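Local coordinates for protein CocE/NonD family hydrolase (PDB 3III) that is a CocE/NonD family hydrolase with an alpha/beta-hydrolase domain, probably cleaving ester or amide bonds as in its relatives, its natural substrate being unestablished, at residues A[47-52]-A[146-151]; A[177-182]-A[256-261]. One frame throughout, in Å; residues are numbered along the deposited sequence.

Contact 1: residues A[47-52]-A[146-151]; sequences EMRDGE and YYEVIE
The tip of a beta hairpin, in which strand 36-47 turns back into strand 53-60, docks on helix 140-154 through Met48, Arg49 and Glu148. Met48 to Gly51 form a type I turn closed by Gly51 N to Met48 O. Met48 N in turn binds Glu52 O, and Gly51, at positive phi (95°), adopts a left-handed conformation that a residue without a side chain reaches easily. Asp50 OD1 accepts from Glu52 N (2.9 Å) in an Asx turn, a role suited to a short carboxylate, and its OD2 is bridged to Arg126.

Glu148 extends from the helix toward this turn, and its OE2 is gripped by two donors of one residue. Arg49 N gives a bond of 2.8 Å to Glu148 OE2 on the syn lone pair. Arg49 NE forms a nearly straight (172°) salt-bridge bond to the same Glu148 OE2 at 3.1 Å, the oxygen lying in the guanidinium plane, while NE stands well above the carboxylate plane. The bend at chi3 (-52°) turns NE toward this oxygen. Water 1 donates to Glu148 OE1 at 2.6 Å and also to Glu47 O, tying the second carboxylate oxygen to the hairpin, and Arg49 NH2 has a further salt bridge to Glu144, one helical turn before Glu148.

On the buried side, the selenomethionine Met48 curls at chi2 and chi3, and its CE lies 3.8 Å from Glu148 CB and 4.0 Å from Val149 CG2; the long, unbranched Met48 chain can bend back onto Glu148 CB, and Val149 offers a short apolar branch needing no polar partner. The turn followed by a left-handed glycine is the classic type I turn with a G1 bulge of a 3:5 hairpin, here anchored to a helix by an acidic side chain.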
ATOM      1  N   GLU A  47     -17.305   6.312 -24.079  1.00  7.40           N
ATOM      2  CA  GLU A  47     -16.546   7.300 -24.876  1.00  7.58           C
ATOM      3  C   GLU A  47     -16.164   8.488 -24.005  1.00  7.15           C
ATOM      4  O   GLU A  47     -17.042   9.091 -23.380  1.00  5.55           O
ATOM      5  CB  GLU A  47     -17.357   7.766 -26.104  1.00  9.05           C
ATOM      6  CG  GLU A  47     -16.548   8.593 -27.062  1.00  9.87           C
ATOM      7  CD  GLU A  47     -17.331   9.031 -28.260  1.00 13.01           C
ATOM      8  OE1 GLU A  47     -18.272   8.347 -28.617  1.00 15.07           O
ATOM      9  OE2 GLU A  47     -16.977  10.038 -28.879  1.00 17.05           O
HETATM   10  N   MSE A  48     -14.863   8.818 -23.983  1.00  6.42           N
HETATM   11  CA  MSE A  48     -14.336   9.947 -23.246  1.00  6.40           C
HETATM   12  C   MSE A  48     -14.607  11.271 -23.968  1.00  6.61           C
HETATM   13  O   MSE A  48     -14.933  11.305 -25.187  1.00  4.44           O
HETATM   14  CB  MSE A  48     -12.839   9.793 -23.015  1.00  6.46           C
HETATM   15  CG  MSE A  48     -12.401   8.495 -22.388  1.00  8.93           C
HETATM   16 SE   MSE A  48     -13.067   8.286 -20.544  1.00 13.76          SE
HETATM   17  CE  MSE A  48     -14.847   7.407 -20.970  1.00  2.92           C
ATOM     18  N   ARG A  49     -14.394  12.372 -23.251  1.00  7.28           N
ATOM     19  CA  ARG A  49     -14.639  13.715 -23.826  1.00  8.38           C
ATOM     20  C   ARG A  49     -13.828  13.927 -25.090  1.00  7.93           C
ATOM     21  O   ARG A  49     -14.306  14.542 -26.004  1.00  7.88           O
ATOM     22  CB  ARG A  49     -14.304  14.844 -22.850  1.00  9.24           C
ATOM     23  CG  ARG A  49     -15.436  15.199 -21.829  1.00 14.36           C
ATOM     24  CD  ARG A  49     -14.851  15.909 -20.579  1.00 18.93           C
ATOM     25  NE  ARG A  49     -13.754  15.122 -20.007  1.00 23.20           N
ATOM     26  CZ  ARG A  49     -12.688  15.614 -19.374  1.00 25.70           C
ATOM     27  NH1 ARG A  49     -12.557  16.928 -19.170  1.00 27.66           N
ATOM     28  NH2 ARG A  49     -11.739  14.789 -18.960  1.00 23.72           N
ATOM     29  N   ASP A  50     -12.621  13.394 -25.160  1.00  7.77           N
ATOM     30  CA  ASP A  50     -11.813  13.545 -26.378  1.00  8.42           C
ATOM     31  C   ASP A  50     -12.103  12.543 -27.511  1.00  8.66           C
ATOM     32  O   ASP A  50     -11.430  12.587 -28.543  1.00  7.58           O
ATOM     33  CB  ASP A  50     -10.321  13.550 -26.061  1.00  7.74           C
ATOM     34  CG  ASP A  50      -9.787  12.194 -25.662  1.00  7.57           C
ATOM     35  OD1 ASP A  50     -10.528  11.206 -25.546  1.00  8.19           O
ATOM     36  OD2 ASP A  50      -8.577  12.119 -25.449  1.00  5.90           O
ATOM     37  N   GLY A  51     -13.100  11.674 -27.326  1.00  8.86           N
ATOM     38  CA  GLY A  51     -13.461  10.654 -28.319  1.00  8.76           C
ATOM     39  C   GLY A  51     -12.817   9.303 -28.070  1.00  8.89           C
ATOM     40  O   GLY A  51     -13.206   8.333 -28.664  1.00  9.61           O
ATOM     41  N   GLU A  52     -11.832   9.209 -27.193  1.00  9.37           N
ATOM     42  CA  GLU A  52     -11.234   7.907 -26.898  1.00  9.45           C
ATOM     43  C   GLU A  52     -12.280   6.948 -26.321  1.00  9.14           C
ATOM     44  O   GLU A  52     -13.104   7.326 -25.457  1.00  8.70           O
ATOM     45  CB  GLU A  52     -10.052   8.031 -25.938  1.00  9.70           C
ATOM     46  CG  GLU A  52      -9.317   6.654 -25.625  1.00 11.90           C
ATOM     47  CD  GLU A  52      -8.326   6.260 -26.737  1.00 13.86           C
ATOM     48  OE1 GLU A  52      -8.186   7.021 -27.720  1.00 11.48           O
ATOM     49  OE2 GLU A  52      -7.673   5.214 -26.608  1.00 17.22           O
ATOM     50  N   TYR A 146     -11.599   7.729 -15.493  1.00  8.76           N
ATOM     51  CA  TYR A 146     -12.333   6.954 -14.477  1.00  8.18           C
ATOM     52  C   TYR A 146     -13.616   7.687 -14.039  1.00  8.42           C
ATOM     53  O   TYR A 146     -14.714   7.112 -14.002  1.00  8.30           O
ATOM     54  CB  TYR A 146     -11.392   6.684 -13.284  1.00  8.64           C
ATOM     55  CG  TYR A 146     -11.740   5.499 -12.355  1.00  7.41           C
ATOM     56  CD1 TYR A 146     -10.833   5.085 -11.389  1.00 10.71           C
ATOM     57  CD2 TYR A 146     -12.984   4.862 -12.369  1.00  8.78           C
ATOM     58  CE1 TYR A 146     -11.116   4.036 -10.533  1.00  9.40           C
ATOM     59  CE2 TYR A 146     -13.277   3.813 -11.498  1.00 11.83           C
ATOM     60  CZ  TYR A 146     -12.326   3.408 -10.585  1.00 11.47           C
ATOM     61  OH  TYR A 146     -12.558   2.361  -9.733  1.00  9.74           O
ATOM     62  N   TYR A 147     -13.500   8.983 -13.801  1.00  7.51           N
ATOM     63  CA  TYR A 147     -14.646   9.783 -13.473  1.00  7.81           C
ATOM     64  C   TYR A 147     -15.733   9.672 -14.543  1.00  7.64           C
ATOM     65  O   TYR A 147     -16.917   9.497 -14.198  1.00  6.78           O
ATOM     66  CB  TYR A 147     -14.203  11.219 -13.325  1.00  8.28           C
ATOM     67  CG  TYR A 147     -15.219  12.297 -12.971  1.00  9.15           C
ATOM     68  CD1 TYR A 147     -16.264  12.673 -13.836  1.00 13.47           C
ATOM     69  CD2 TYR A 147     -15.023  13.062 -11.840  1.00  9.93           C
ATOM     70  CE1 TYR A 147     -17.112  13.748 -13.514  1.00 12.33           C
ATOM     71  CE2 TYR A 147     -15.880  14.120 -11.513  1.00 10.47           C
ATOM     72  CZ  TYR A 147     -16.898  14.456 -12.339  1.00 10.96           C
ATOM     73  OH  TYR A 147     -17.705  15.512 -11.977  1.00 12.92           O
ATOM     74  N   GLU A 148     -15.344   9.772 -15.824  1.00  7.88           N
ATOM     75  CA  GLU A 148     -16.349   9.626 -16.888  1.00  8.47           C
ATOM     76  C   GLU A 148     -17.091   8.265 -16.847  1.00  8.71           C
ATOM     77  O   GLU A 148     -18.338   8.192 -17.092  1.00  8.40           O
ATOM     78  CB  GLU A 148     -15.753   9.903 -18.286  1.00  8.60           C
ATOM     79  CG  GLU A 148     -15.271  11.325 -18.515  1.00 10.31           C
ATOM     80  CD  GLU A 148     -15.234  11.735 -19.986  1.00 14.34           C
ATOM     81  OE1 GLU A 148     -16.324  11.725 -20.579  1.00 12.89           O
ATOM     82  OE2 GLU A 148     -14.139  12.066 -20.527  1.00  9.42           O
ATOM     83  N   VAL A 149     -16.369   7.196 -16.536  1.00  8.59           N
ATOM     84  CA  VAL A 149     -16.966   5.886 -16.517  1.00  8.75           C
ATOM     85  C   VAL A 149     -17.938   5.755 -15.319  1.00  8.33           C
ATOM     86  O   VAL A 149     -19.018   5.128 -15.456  1.00  7.73           O
ATOM     87  CB  VAL A 149     -15.908   4.733 -16.564  1.00  9.34           C
ATOM     88  CG1 VAL A 149     -16.597   3.371 -16.606  1.00 10.48           C
ATOM     89  CG2 VAL A 149     -14.953   4.905 -17.827  1.00  9.86           C
ATOM     90  N   ILE A 150     -17.573   6.334 -14.167  1.00  8.45           N
ATOM     91  CA  ILE A 150     -18.455   6.358 -12.989  1.00  9.13           C
ATOM     92  C   ILE A 150     -19.759   7.026 -13.330  1.00  9.92           C
ATOM     93  O   ILE A 150     -20.829   6.488 -13.054  1.00 10.11           O
ATOM     94  CB  ILE A 150     -17.782   7.052 -11.753  1.00  8.57           C
ATOM     95  CG1 ILE A 150     -16.641   6.176 -11.253  1.00 10.21           C
ATOM     96  CG2 ILE A 150     -18.810   7.371 -10.678  1.00  6.05           C
ATOM     97  CD1 ILE A 150     -15.700   6.855 -10.280  1.00  8.01           C
ATOM     98  N   GLU A 151     -19.680   8.202 -13.948  1.00 10.67           N
ATOM     99  CA  GLU A 151     -20.868   8.980 -14.270  1.00  9.95           C
ATOM    100  C   GLU A 151     -21.708   8.322 -15.353  1.00 10.05           C
ATOM    101  O   GLU A 151     -22.925   8.409 -15.313  1.00 10.64           O
ATOM    102  CB  GLU A 151     -20.482  10.423 -14.616  1.00 10.74           C
ATOM    103  CG  GLU A 151     -19.861  11.162 -13.407  1.00 11.58           C
ATOM    104  CD  GLU A 151     -20.752  11.121 -12.145  1.00 12.83           C
ATOM    105  OE1 GLU A 151     -21.903  11.637 -12.238  1.00 12.16           O
ATOM    106  OE2 GLU A 151     -20.323  10.579 -11.086  1.00  8.64           O
TER
HETATM  107  O   HOH W   1     -17.498  11.776 -22.905  1.00  6.91           O
HETATM  108  O   HOH W   2     -11.601  11.838 -20.032  1.00  9.14           O

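Contact 2: residues A[177-182]-A[256-261]; sequences WVASLN and SQIKTP
Ser180 and Ile258 bring the two backbones together, with CA atoms 4.8 Å apart, where the C-terminal part of helix 170-179 meets the loop leading into strand 262-267. Residues Ala179 to Asn182 form a type I turn, closed by Asn182 N to Ala179 O (3.0 Å). Asn182 then leaves helical angles with positive phi (54°), a conformation asparagine adopts more readily than most residues. Opposite, a short 3-10 segment ends at Gln257 and the chain opens out from Ile258.

So close an approach suits small residues in 177-182. Ala179 presents its methyl to the branched chain of Ile258: CB lies 3.9 Å from Ile258 CG1, with Ile258 CG2 and CD1 only slightly farther. Ile258 CG1 also rests 3.7 Å from Ser180 N, covering the peptide between Ala179 and Ser180. Ser180 OG turns back to donate to Trp177 O, three residues earlier, at 2.7 Å, on a lone pair in the carbonyl plane, which satisfies a buried hydroxyl locally. Gln257 sets its CB 3.5 Å from Ser180 O.

At the more open end, Asn182 is modelled in two conformers. In the conformer described, chi1 of -69° sets CG beside the backbone N, and ND2 donates to Gln257 O at 2.8 Å, tilted 32° from that carbonyl plane; the second conformer makes this bond less certain. The aliphatic part of Lys259 lies against Asn182 OD1, with CB at 3.7 Å, while the exposed position suits its charged end.

Beneath the seam, Ala179 and Ile258 both touch Met189 of strand 186-192, and Thr260 meets Leu186. Pro261 hydrogen-bonds through its backbone with Met189, so the loop joins the central sheet beside the helix; on another flank Val178 packs on helix 140-154.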
ATOM      1  N   TRP A 177      -7.163   8.535  -6.485  1.00  7.35           N
ATOM      2  CA  TRP A 177      -7.184   9.489  -7.599  1.00  8.89           C
ATOM      3  C   TRP A 177      -8.602   9.986  -8.009  1.00  9.00           C
ATOM      4  O   TRP A 177      -8.875  11.193  -7.965  1.00  9.65           O
ATOM      5  CB  TRP A 177      -6.386   8.953  -8.817  1.00  8.28           C
ATOM      6  CG  TRP A 177      -4.951   9.447  -8.769  1.00 10.65           C
ATOM      7  CD1 TRP A 177      -3.827   8.712  -8.517  1.00  9.37           C
ATOM      8  CD2 TRP A 177      -4.505  10.800  -8.958  1.00 10.57           C
ATOM      9  NE1 TRP A 177      -2.736   9.512  -8.543  1.00  9.83           N
ATOM     10  CE2 TRP A 177      -3.112  10.801  -8.797  1.00 10.30           C
ATOM     11  CE3 TRP A 177      -5.149  12.010  -9.220  1.00  9.65           C
ATOM     12  CZ2 TRP A 177      -2.357  11.968  -8.904  1.00 12.25           C
ATOM     13  CZ3 TRP A 177      -4.404  13.161  -9.342  1.00 12.66           C
ATOM     14  CH2 TRP A 177      -3.031  13.140  -9.194  1.00 12.71           C
ATOM     15  N   VAL A 178      -9.479   9.076  -8.415  1.00  8.92           N
ATOM     16  CA  VAL A 178     -10.798   9.540  -8.942  1.00  9.42           C
ATOM     17  C   VAL A 178     -11.620  10.225  -7.837  1.00  9.31           C
ATOM     18  O   VAL A 178     -12.317  11.214  -8.073  1.00  9.35           O
ATOM     19  CB  VAL A 178     -11.564   8.398  -9.656  1.00  8.97           C
ATOM     20  CG1 VAL A 178     -12.189   7.390  -8.657  1.00  5.89           C
ATOM     21  CG2 VAL A 178     -12.596   8.959 -10.603  1.00  7.52           C
ATOM     22  N   ALA A 179     -11.497   9.746  -6.606  1.00 10.25           N
ATOM     23  CA  ALA A 179     -12.239  10.340  -5.485  1.00  9.97           C
ATOM     24  C   ALA A 179     -11.806  11.794  -5.227  1.00  9.44           C
ATOM     25  O   ALA A 179     -12.624  12.619  -4.761  1.00  8.65           O
ATOM     26  CB  ALA A 179     -12.125   9.501  -4.193  1.00  9.65           C
ATOM     27  N   SER A 180     -10.551  12.124  -5.555  1.00  9.46           N
ATOM     28  CA  SER A 180     -10.080  13.506  -5.386  1.00  9.34           C
ATOM     29  C   SER A 180     -10.821  14.498  -6.342  1.00  9.44           C
ATOM     30  O   SER A 180     -10.802  15.717  -6.144  1.00  8.08           O
ATOM     31  CB  SER A 180      -8.547  13.602  -5.556  1.00  9.35           C
ATOM     32  OG  SER A 180      -8.166  13.542  -6.928  1.00 10.00           O
ATOM     33  N   LEU A 181     -11.432  13.961  -7.394  1.00  9.15           N
ATOM     34  CA  LEU A 181     -12.238  14.740  -8.323  1.00  9.61           C
ATOM     35  C   LEU A 181     -13.753  14.841  -7.927  1.00 10.00           C
ATOM     36  O   LEU A 181     -14.485  15.523  -8.586  1.00  9.42           O
ATOM     37  CB  LEU A 181     -12.104  14.129  -9.726  1.00  9.80           C
ATOM     38  CG  LEU A 181     -10.702  13.966 -10.328  1.00  9.99           C
ATOM     39  CD1 LEU A 181     -10.775  13.240 -11.675  1.00 12.41           C
ATOM     40  CD2 LEU A 181     -10.004  15.374 -10.437  1.00  8.85           C
ATOM     41  N   ASN A 182     -14.162  14.083  -6.908  0.70 10.80           N
ATOM     42  CA  ASN A 182     -15.528  14.064  -6.390  0.70 10.40           C
ATOM     43  C   ASN A 182     -16.603  13.796  -7.463  0.70  9.88           C
ATOM     44  O   ASN A 182     -17.484  14.626  -7.700  0.70  8.91           O
ATOM     45  CB  ASN A 182     -15.795  15.366  -5.644  0.70 11.36           C
ATOM     46  CG  ASN A 182     -15.024  15.447  -4.400  0.70 12.01           C
ATOM     47  OD1 ASN A 182     -15.319  14.741  -3.433  0.70 19.31           O
ATOM     48  ND2 ASN A 182     -13.953  16.256  -4.408  0.70 14.19           N
ATOM     49  N   SER A 256      -7.034  15.724   0.603  1.00  9.88           N
ATOM     50  CA  SER A 256      -7.989  16.506   1.352  1.00 10.95           C
ATOM     51  C   SER A 256      -9.212  16.950   0.534  1.00 11.36           C
ATOM     52  O   SER A 256     -10.188  17.478   1.075  1.00 12.64           O
ATOM     53  CB  SER A 256      -7.289  17.717   1.972  1.00 12.20           C
ATOM     54  OG  SER A 256      -6.883  18.622   0.981  1.00 13.42           O
ATOM     55  N   GLN A 257      -9.145  16.808  -0.768  1.00 10.70           N
ATOM     56  CA  GLN A 257     -10.308  16.968  -1.633  1.00  9.73           C
ATOM     57  C   GLN A 257     -11.302  15.824  -1.532  1.00  9.69           C
ATOM     58  O   GLN A 257     -12.455  15.942  -2.005  1.00  9.62           O
ATOM     59  CB  GLN A 257      -9.837  17.080  -3.072  1.00 10.57           C
ATOM     60  CG  GLN A 257      -8.986  18.374  -3.321  1.00  9.35           C
ATOM     61  CD  GLN A 257      -8.543  18.556  -4.756  1.00 13.03           C
ATOM     62  OE1 GLN A 257      -8.966  17.839  -5.664  1.00 12.13           O
ATOM     63  NE2 GLN A 257      -7.705  19.535  -4.977  1.00  8.46           N
ATOM     64  N   ILE A 258     -10.873  14.688  -0.996  1.00  9.16           N
ATOM     65  CA  ILE A 258     -11.789  13.516  -0.947  1.00  8.88           C
ATOM     66  C   ILE A 258     -12.853  13.717   0.128  1.00  9.23           C
ATOM     67  O   ILE A 258     -12.535  13.953   1.333  1.00 10.26           O
ATOM     68  CB  ILE A 258     -11.028  12.223  -0.702  1.00  7.94           C
ATOM     69  CG1 ILE A 258     -10.099  11.956  -1.876  1.00  7.97           C
ATOM     70  CG2 ILE A 258     -11.959  11.057  -0.443  1.00  8.29           C
ATOM     71  CD1 ILE A 258      -9.207  10.723  -1.632  1.00 10.45           C
ATOM     72  N   LYS A 259     -14.107  13.622  -0.291  1.00  9.16           N
ATOM     73  CA  LYS A 259     -15.255  13.677   0.630  1.00 11.09           C
ATOM     74  C   LYS A 259     -16.102  12.399   0.746  1.00 11.32           C
ATOM     75  O   LYS A 259     -17.011  12.307   1.600  1.00 12.72           O
ATOM     76  CB  LYS A 259     -16.168  14.829   0.207  1.00 11.17           C
ATOM     77  CG  LYS A 259     -15.454  16.167   0.225  1.00 13.31           C
ATOM     78  CD  LYS A 259     -16.336  17.235  -0.465  1.00 19.35           C
ATOM     79  CE  LYS A 259     -15.927  18.653  -0.047  1.00 23.95           C
ATOM     80  NZ  LYS A 259     -16.436  19.686  -1.038  1.00 29.09           N
ATOM     81  N   THR A 260     -15.845  11.453  -0.148  1.00 11.16           N
ATOM     82  CA  THR A 260     -16.660  10.223  -0.313  1.00 10.61           C
ATOM     83  C   THR A 260     -16.545   9.302   0.915  1.00  9.69           C
ATOM     84  O   THR A 260     -15.475   9.122   1.447  1.00 10.11           O
ATOM     85  CB  THR A 260     -16.163   9.457  -1.586  1.00 11.37           C
ATOM     86  OG1 THR A 260     -16.274  10.317  -2.740  1.00 15.82           O
ATOM     87  CG2 THR A 260     -16.915   8.157  -1.839  1.00  9.27           C
ATOM     88  N   PRO A 261     -17.673   8.719   1.369  1.00  8.42           N
ATOM     89  CA  PRO A 261     -17.585   7.718   2.412  1.00  8.83           C
ATOM     90  C   PRO A 261     -16.554   6.631   2.081  1.00  8.24           C
ATOM     91  O   PRO A 261     -16.503   6.117   0.943  1.00  8.28           O
ATOM     92  CB  PRO A 261     -18.983   7.111   2.438  1.00  9.79           C
ATOM     93  CG  PRO A 261     -19.900   8.235   2.029  1.00  9.39           C
ATOM     94  CD  PRO A 261     -19.069   9.005   0.986  1.00  7.92           C
TER

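Helices 140-154 and 170-179 connect the two contacts, whose centres are about 17 Å apart. Contact 1 fastens the first helix to the hairpin near one edge of the mixed sheet; contact 2 fastens the second to the loop before strand 262-267. Between them Val178 is the shared piece: its CG2 lies 3.3 Å from Tyr147 N and 3.8 Å from Ile150 CD1, while Tyr147 CE2 comes within 3.5 Å of Leu181 O. Helix 170-179 directly follows strand 162-168, the place where alpha/beta-hydrolases usually carry the nucleophile elbow, which is probably the case here too; contact 2 lies at the opposite, C-terminal end of that helix.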